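Local coordinates for protein purine nucleoside phosphorylase (Grouper iridovirus, PDB 3KHS) that probably catalyses the reversible phosphorolysis of purine nucleosides to free base and ribose 1-phosphate, a step of purine salvage, at residues N112-L117 with G187-V192; R130-L135 with E221-K226. All coordinates share one frame; numbering follows the deposited sequence.

Contact 1 (N112-L117 with G187-V192). With PO4 (phosphate ion), chain G.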
loop_
_atom_site.group_PDB
_atom_site.type_symbol
_atom_site.label_atom_id
_atom_site.label_comp_id
_atom_site.label_asym_id
_atom_site.label_seq_id
_atom_site.Cartn_x
_atom_site.Cartn_y
_atom_site.Cartn_z
ATOM N N ASN B 112 13.572 8.735 -16.514
ATOM C CA ASN B 112 13.578 9.013 -15.080
ATOM C C ASN B 112 14.974 8.768 -14.553
ATOM O O ASN B 112 15.825 8.212 -15.248
ATOM C CB ASN B 112 12.580 8.133 -14.332
ATOM C CG ASN B 112 12.926 6.648 -14.385
ATOM O OD1 ASN B 112 14.062 6.253 -14.127
ATOM N ND2 ASN B 112 11.936 5.817 -14.680
ATOM N N ALA B 113 15.207 9.217 -13.330
ATOM C CA ALA B 113 16.477 9.024 -12.652
ATOM C C ALA B 113 16.116 7.969 -11.608
ATOM O O ALA B 113 15.082 8.087 -10.944
ATOM C CB ALA B 113 16.920 10.320 -11.976
ATOM N N ALA B 114 16.928 6.922 -11.496
ATOM C CA ALA B 114 16.643 5.868 -10.537
ATOM C C ALA B 114 17.896 5.337 -9.839
ATOM O O ALA B 114 19.006 5.626 -10.253
ATOM C CB ALA B 114 15.926 4.755 -11.221
ATOM N N GLY B 115 17.682 4.592 -8.759
ATOM C CA GLY B 115 18.774 3.997 -8.019
ATOM C C GLY B 115 18.972 2.578 -8.506
ATOM O O GLY B 115 18.005 1.810 -8.586
ATOM N N GLY B 116 20.207 2.236 -8.866
ATOM C CA GLY B 116 20.471 0.896 -9.345
ATOM C C GLY B 116 20.656 -0.118 -8.221
ATOM O O GLY B 116 21.338 0.155 -7.252
ATOM N N LEU B 117 20.034 -1.279 -8.362
ATOM C CA LEU B 117 20.126 -2.358 -7.398
ATOM C C LEU B 117 20.954 -3.479 -8.043
ATOM O O LEU B 117 21.655 -4.220 -7.355
ATOM C CB LEU B 117 18.722 -2.855 -7.061
ATOM C CG LEU B 117 17.847 -1.814 -6.329
ATOM C CD1 LEU B 117 16.387 -2.150 -6.460
ATOM C CD2 LEU B 117 18.252 -1.739 -4.845
ATOM N N GLY B 187 16.331 -3.934 -17.890
ATOM C CA GLY B 187 15.903 -4.565 -16.663
ATOM C C GLY B 187 14.546 -4.173 -16.104
ATOM O O GLY B 187 13.729 -3.486 -16.749
ATOM N N VAL B 188 14.317 -4.621 -14.871
ATOM C CA VAL B 188 13.061 -4.401 -14.185
ATOM C C VAL B 188 13.040 -3.161 -13.296
ATOM O O VAL B 188 13.900 -3.012 -12.422
ATOM C CB VAL B 188 12.717 -5.651 -13.349
ATOM C CG1 VAL B 188 11.344 -5.497 -12.718
ATOM C CG2 VAL B 188 12.769 -6.878 -14.223
ATOM N N TYR B 189 12.062 -2.276 -13.517
ATOM C CA TYR B 189 11.944 -1.033 -12.710
ATOM C C TYR B 189 10.954 -1.209 -11.576
ATOM O O TYR B 189 9.813 -1.569 -11.803
ATOM C CB TYR B 189 11.490 0.161 -13.569
ATOM C CG TYR B 189 11.358 1.466 -12.815
ATOM C CD1 TYR B 189 12.313 2.482 -12.941
ATOM C CD2 TYR B 189 10.232 1.716 -12.027
ATOM C CE1 TYR B 189 12.133 3.747 -12.299
ATOM C CE2 TYR B 189 10.050 2.945 -11.399
ATOM C CZ TYR B 189 10.989 3.950 -11.543
ATOM O OH TYR B 189 10.689 5.167 -10.966
ATOM N N CYS B 190 11.391 -0.988 -10.349
ATOM C CA CYS B 190 10.471 -1.114 -9.215
ATOM C C CYS B 190 10.045 0.275 -8.763
ATOM O O CYS B 190 10.884 1.111 -8.418
ATOM C CB CYS B 190 11.108 -1.862 -8.027
ATOM S SG CYS B 190 10.067 -1.924 -6.508
ATOM N N CYS B 191 8.738 0.504 -8.773
ATOM C CA CYS B 191 8.192 1.787 -8.374
ATOM C C CYS B 191 7.673 1.775 -6.936
ATOM O O CYS B 191 6.871 0.909 -6.563
ATOM C CB CYS B 191 7.039 2.179 -9.317
ATOM S SG CYS B 191 6.335 3.800 -8.909
ATOM N N VAL B 192 8.118 2.738 -6.142
ATOM C CA VAL B 192 7.665 2.866 -4.744
ATOM C C VAL B 192 7.099 4.261 -4.556
ATOM O O VAL B 192 7.344 5.157 -5.379
ATOM C CB VAL B 192 8.815 2.691 -3.733
ATOM C CG1 VAL B 192 9.326 1.261 -3.802
ATOM C CG2 VAL B 192 9.937 3.713 -4.027
HETATM P P PO4 G . 11.926 10.915 -11.667
HETATM O O1 PO4 G . 12.936 11.000 -12.757
HETATM O O2 PO4 G . 10.703 11.688 -12.054
HETATM O O3 PO4 G . 11.541 9.492 -11.439
HETATM O O4 PO4 G . 12.507 11.480 -10.420
HETATM O O HOH W 1 12.531 7.053 -11.315
#
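Tyr-189 is the residue through which 187-192 meets 112-117, and the backbones stay well separated: the nearest CA pair, Ala-114 and Tyr-189, is 8.6 Å apart. At the start of the second segment, Val-188 packs against Ile-133 and against Ala-201 of a second subunit. Next comes Tyr-189, whose CG stands anti to the backbone N (chi1 -180°), which carries the ring across the gap. Its CE1 lies 3.2 Å from ND2 of Asn-112, with the amide and ring planes 46° apart, an oblique approach. The CB of Ala-114 adds an apolar contact, 4.1 Å from the same CE1. Both ends of the amide are held by hydroxyls, OD1 by Ser-236 and ND2 by Thr-218, and this would fix its rotation beside the ring.

The phenol oxygen joins a polar network. Tyr-189 OH accepts from the backbone N of Ser-217 and donates to a water in the ring plane, 2.7 Å away. That water donates to Ala-113 O at 2.8 Å and to O3 of the phosphate ion at 2.6 Å. The phosphate also takes a bond from Ala-113 N to its O1, 2.9 Å long with an N-H...O angle of 154°, and is gripped by Ser-30, His-83, Arg-81 and Ser-217, consistent with the phosphate site of this family. Further along, the side chain of Cys-191 packs on Ala-219 and Pro-220 of helix 219-227. Strand 107-116 runs parallel to strand 231-241, while strand 184-191 pairs in parallel with 131-134; strand 213-215 pairs with both 107-116 and 184-191.

Contact 2 (R130-L135 with E221-K226)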
loop_
_atom_site.group_PDB
_atom_site.type_symbol
_atom_site.label_atom_id
_atom_site.label_comp_id
_atom_site.label_asym_id
_atom_site.label_seq_id
_atom_site.Cartn_x
_atom_site.Cartn_y
_atom_site.Cartn_z
ATOM N N ARG B 130 12.202 -3.136 -19.203
ATOM C CA ARG B 130 11.538 -4.254 -19.848
ATOM C C ARG B 130 10.281 -4.641 -19.103
ATOM O O ARG B 130 9.395 -5.278 -19.650
ATOM C CB ARG B 130 12.474 -5.473 -19.941
ATOM C CG ARG B 130 12.586 -6.273 -18.658
ATOM C CD ARG B 130 13.345 -7.607 -18.829
ATOM N NE ARG B 130 12.743 -8.629 -17.963
ATOM C CZ ARG B 130 13.303 -9.096 -16.856
ATOM N NH1 ARG B 130 14.491 -8.652 -16.475
ATOM N NH2 ARG B 130 12.660 -9.976 -16.107
ATOM N N ASP B 131 10.199 -4.255 -17.840
ATOM C CA ASP B 131 9.028 -4.587 -17.039
ATOM C C ASP B 131 9.072 -3.784 -15.746
ATOM O O ASP B 131 10.098 -3.189 -15.432
ATOM C CB ASP B 131 9.022 -6.086 -16.728
ATOM C CG ASP B 131 7.650 -6.583 -16.342
ATOM O OD1 ASP B 131 6.706 -5.852 -16.650
ATOM O OD2 ASP B 131 7.484 -7.683 -15.770
ATOM N N HIS B 132 7.967 -3.736 -15.002
ATOM C CA HIS B 132 7.996 -2.998 -13.732
ATOM C C HIS B 132 7.275 -3.723 -12.615
ATOM O O HIS B 132 6.585 -4.719 -12.835
ATOM C CB HIS B 132 7.428 -1.555 -13.867
ATOM C CG HIS B 132 5.928 -1.474 -13.983
ATOM N ND1 HIS B 132 5.296 -0.608 -14.858
ATOM C CD2 HIS B 132 4.938 -2.173 -13.368
ATOM C CE1 HIS B 132 3.988 -0.788 -14.790
ATOM N NE2 HIS B 132 3.744 -1.731 -13.892
ATOM N N ILE B 133 7.489 -3.219 -11.408
ATOM C CA ILE B 133 6.854 -3.721 -10.196
ATOM C C ILE B 133 6.326 -2.447 -9.545
ATOM O O ILE B 133 7.104 -1.632 -9.031
ATOM C CB ILE B 133 7.847 -4.369 -9.227
ATOM C CG1 ILE B 133 8.457 -5.620 -9.844
ATOM C CG2 ILE B 133 7.130 -4.753 -7.947
ATOM C CD1 ILE B 133 9.668 -6.120 -9.066
ATOM N N ASN B 134 5.008 -2.259 -9.612
ATOM C CA ASN B 134 4.371 -1.070 -9.055
ATOM C C ASN B 134 3.708 -1.331 -7.711
ATOM O O ASN B 134 2.517 -1.633 -7.625
ATOM C CB ASN B 134 3.355 -0.518 -10.056
ATOM C CG ASN B 134 2.823 0.832 -9.644
ATOM O OD1 ASN B 134 3.585 1.672 -9.219
ATOM N ND2 ASN B 134 1.509 1.049 -9.782
ATOM N N LEU B 135 4.490 -1.219 -6.651
ATOM C CA LEU B 135 3.954 -1.479 -5.310
ATOM C C LEU B 135 2.725 -0.649 -4.921
ATOM O O LEU B 135 1.744 -1.196 -4.468
ATOM C CB LEU B 135 5.063 -1.316 -4.272
ATOM C CG LEU B 135 6.264 -2.264 -4.512
ATOM C CD1 LEU B 135 7.395 -1.856 -3.586
ATOM C CD2 LEU B 135 5.875 -3.751 -4.283
ATOM N N GLU B 221 2.344 5.820 -14.790
ATOM C CA GLU B 221 2.135 6.502 -16.053
ATOM C C GLU B 221 2.037 5.520 -17.227
ATOM O O GLU B 221 1.216 5.711 -18.132
ATOM C CB GLU B 221 3.248 7.503 -16.306
ATOM C CG GLU B 221 3.213 8.711 -15.382
ATOM C CD GLU B 221 4.615 9.177 -15.045
ATOM O OE1 GLU B 221 5.183 8.699 -14.034
ATOM O OE2 GLU B 221 5.163 9.999 -15.808
ATOM N N THR B 222 2.855 4.471 -17.224
ATOM C CA THR B 222 2.794 3.495 -18.314
ATOM C C THR B 222 1.568 2.602 -18.173
ATOM O O THR B 222 1.075 2.056 -19.156
ATOM C CB THR B 222 4.067 2.606 -18.385
ATOM O OG1 THR B 222 4.183 1.821 -17.180
ATOM C CG2 THR B 222 5.299 3.483 -18.543
ATOM N N ILE B 223 1.073 2.438 -16.955
ATOM C CA ILE B 223 -0.125 1.627 -16.781
ATOM C C ILE B 223 -1.278 2.349 -17.495
ATOM O O ILE B 223 -2.073 1.736 -18.188
ATOM C CB ILE B 223 -0.544 1.487 -15.304
ATOM C CG1 ILE B 223 0.442 0.595 -14.551
ATOM C CG2 ILE B 223 -1.984 0.935 -15.229
ATOM C CD1 ILE B 223 0.139 0.533 -13.058
ATOM N N VAL B 224 -1.359 3.656 -17.291
ATOM C CA VAL B 224 -2.406 4.470 -17.879
ATOM C C VAL B 224 -2.215 4.621 -19.395
ATOM O O VAL B 224 -3.166 4.501 -20.153
ATOM C CB VAL B 224 -2.443 5.829 -17.186
ATOM C CG1 VAL B 224 -3.400 6.760 -17.913
ATOM C CG2 VAL B 224 -2.830 5.629 -15.707
ATOM N N ALA B 225 -0.988 4.861 -19.826
ATOM C CA ALA B 225 -0.678 4.991 -21.238
ATOM C C ALA B 225 -1.115 3.706 -21.972
ATOM O O ALA B 225 -1.854 3.738 -22.964
ATOM C CB ALA B 225 0.818 5.194 -21.394
ATOM N N LYS B 226 -0.655 2.575 -21.452
ATOM C CA LYS B 226 -0.943 1.273 -22.039
ATOM C C LYS B 226 -2.429 1.044 -22.134
ATOM O O LYS B 226 -2.932 0.524 -23.125
ATOM C CB LYS B 226 -0.339 0.158 -21.199
ATOM C CG LYS B 226 -0.248 -1.179 -21.930
ATOM C CD LYS B 226 0.697 -1.084 -23.126
ATOM C CE LYS B 226 0.394 -2.174 -24.121
ATOM N NZ LYS B 226 0.540 -3.507 -23.502
#
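Strand 131-134 and helix 221-226 approach to 11.0 Å between axes, with 115° between their N-to-C directions, so the helix runs across the strand. This is helix-on-sheet packing in the alpha/beta fold of the PNP/MTAP family. The separation is bridged by side chains alone, since the nearest CA pair, Asn-134 and Ile-223, is still 9.3 Å apart.

His-132 does most of the reaching from the strand. Its side chain leaves the backbone toward the helix, and a chi1 of 75°, with CG between the backbone N and the carbonyl carbon, places the ring so that its ND1/CE1 edge meets Thr-222 and Ile-223. OG1 of Thr-222 lies in the ring plane, 3.5 Å from ND1, and CG1 of Ile-223 comes to 3.8 Å from CE1 near that plane. The histidine and isoleucine side chains cross at about a right angle. No hydrogen bond joins the two segments directly; Tyr-163 OH is hydrogen-bonded to both His-132 ND1 and Thr-222 OG1, so it links strand to helix and would hold the imidazole in its rotation. Thr-222 OG1 is also hydrogen-bonded to Ala-219 O, one turn back in the helix.

A second subunit covers this strand as well, for His-132 O is hydrogen-bonded to Thr-199 OG1 of that chain and Asn-134 N to its Glu-202 OE2. On the helix, Glu-221 forms a salt bridge with Arg-81, one of the residues holding the phosphate. Two residues further along the strand from His-132, the amide ND2 of Asn-134 meets the methyl CD1 of Ile-223 at 3.6 Å.

Following the chain from the N terminus, 112-117 is the first of the four segments, at the end of strand 107-116; 130-135 follows, then 187-192, and last of the four comes 221-226, in helix 219-227. Contact 1 closes a loop with 69 residues between its segments, contact 2 one with 85, and because the segments alternate the two loops cross. The contact centres lie about 12 Å apart. Strands 131-134 and 184-191 are parallel neighbours in the sheet: Cys-191 N lies 2.7 Å from Ile-133 O and Ile-133 N lies 2.9 Å from Tyr-189 O, both probable hydrogen bonds. Together the contacts tie strand 107-116, at the phosphate, through this strand pair to helix 219-227, beside a subunit interface.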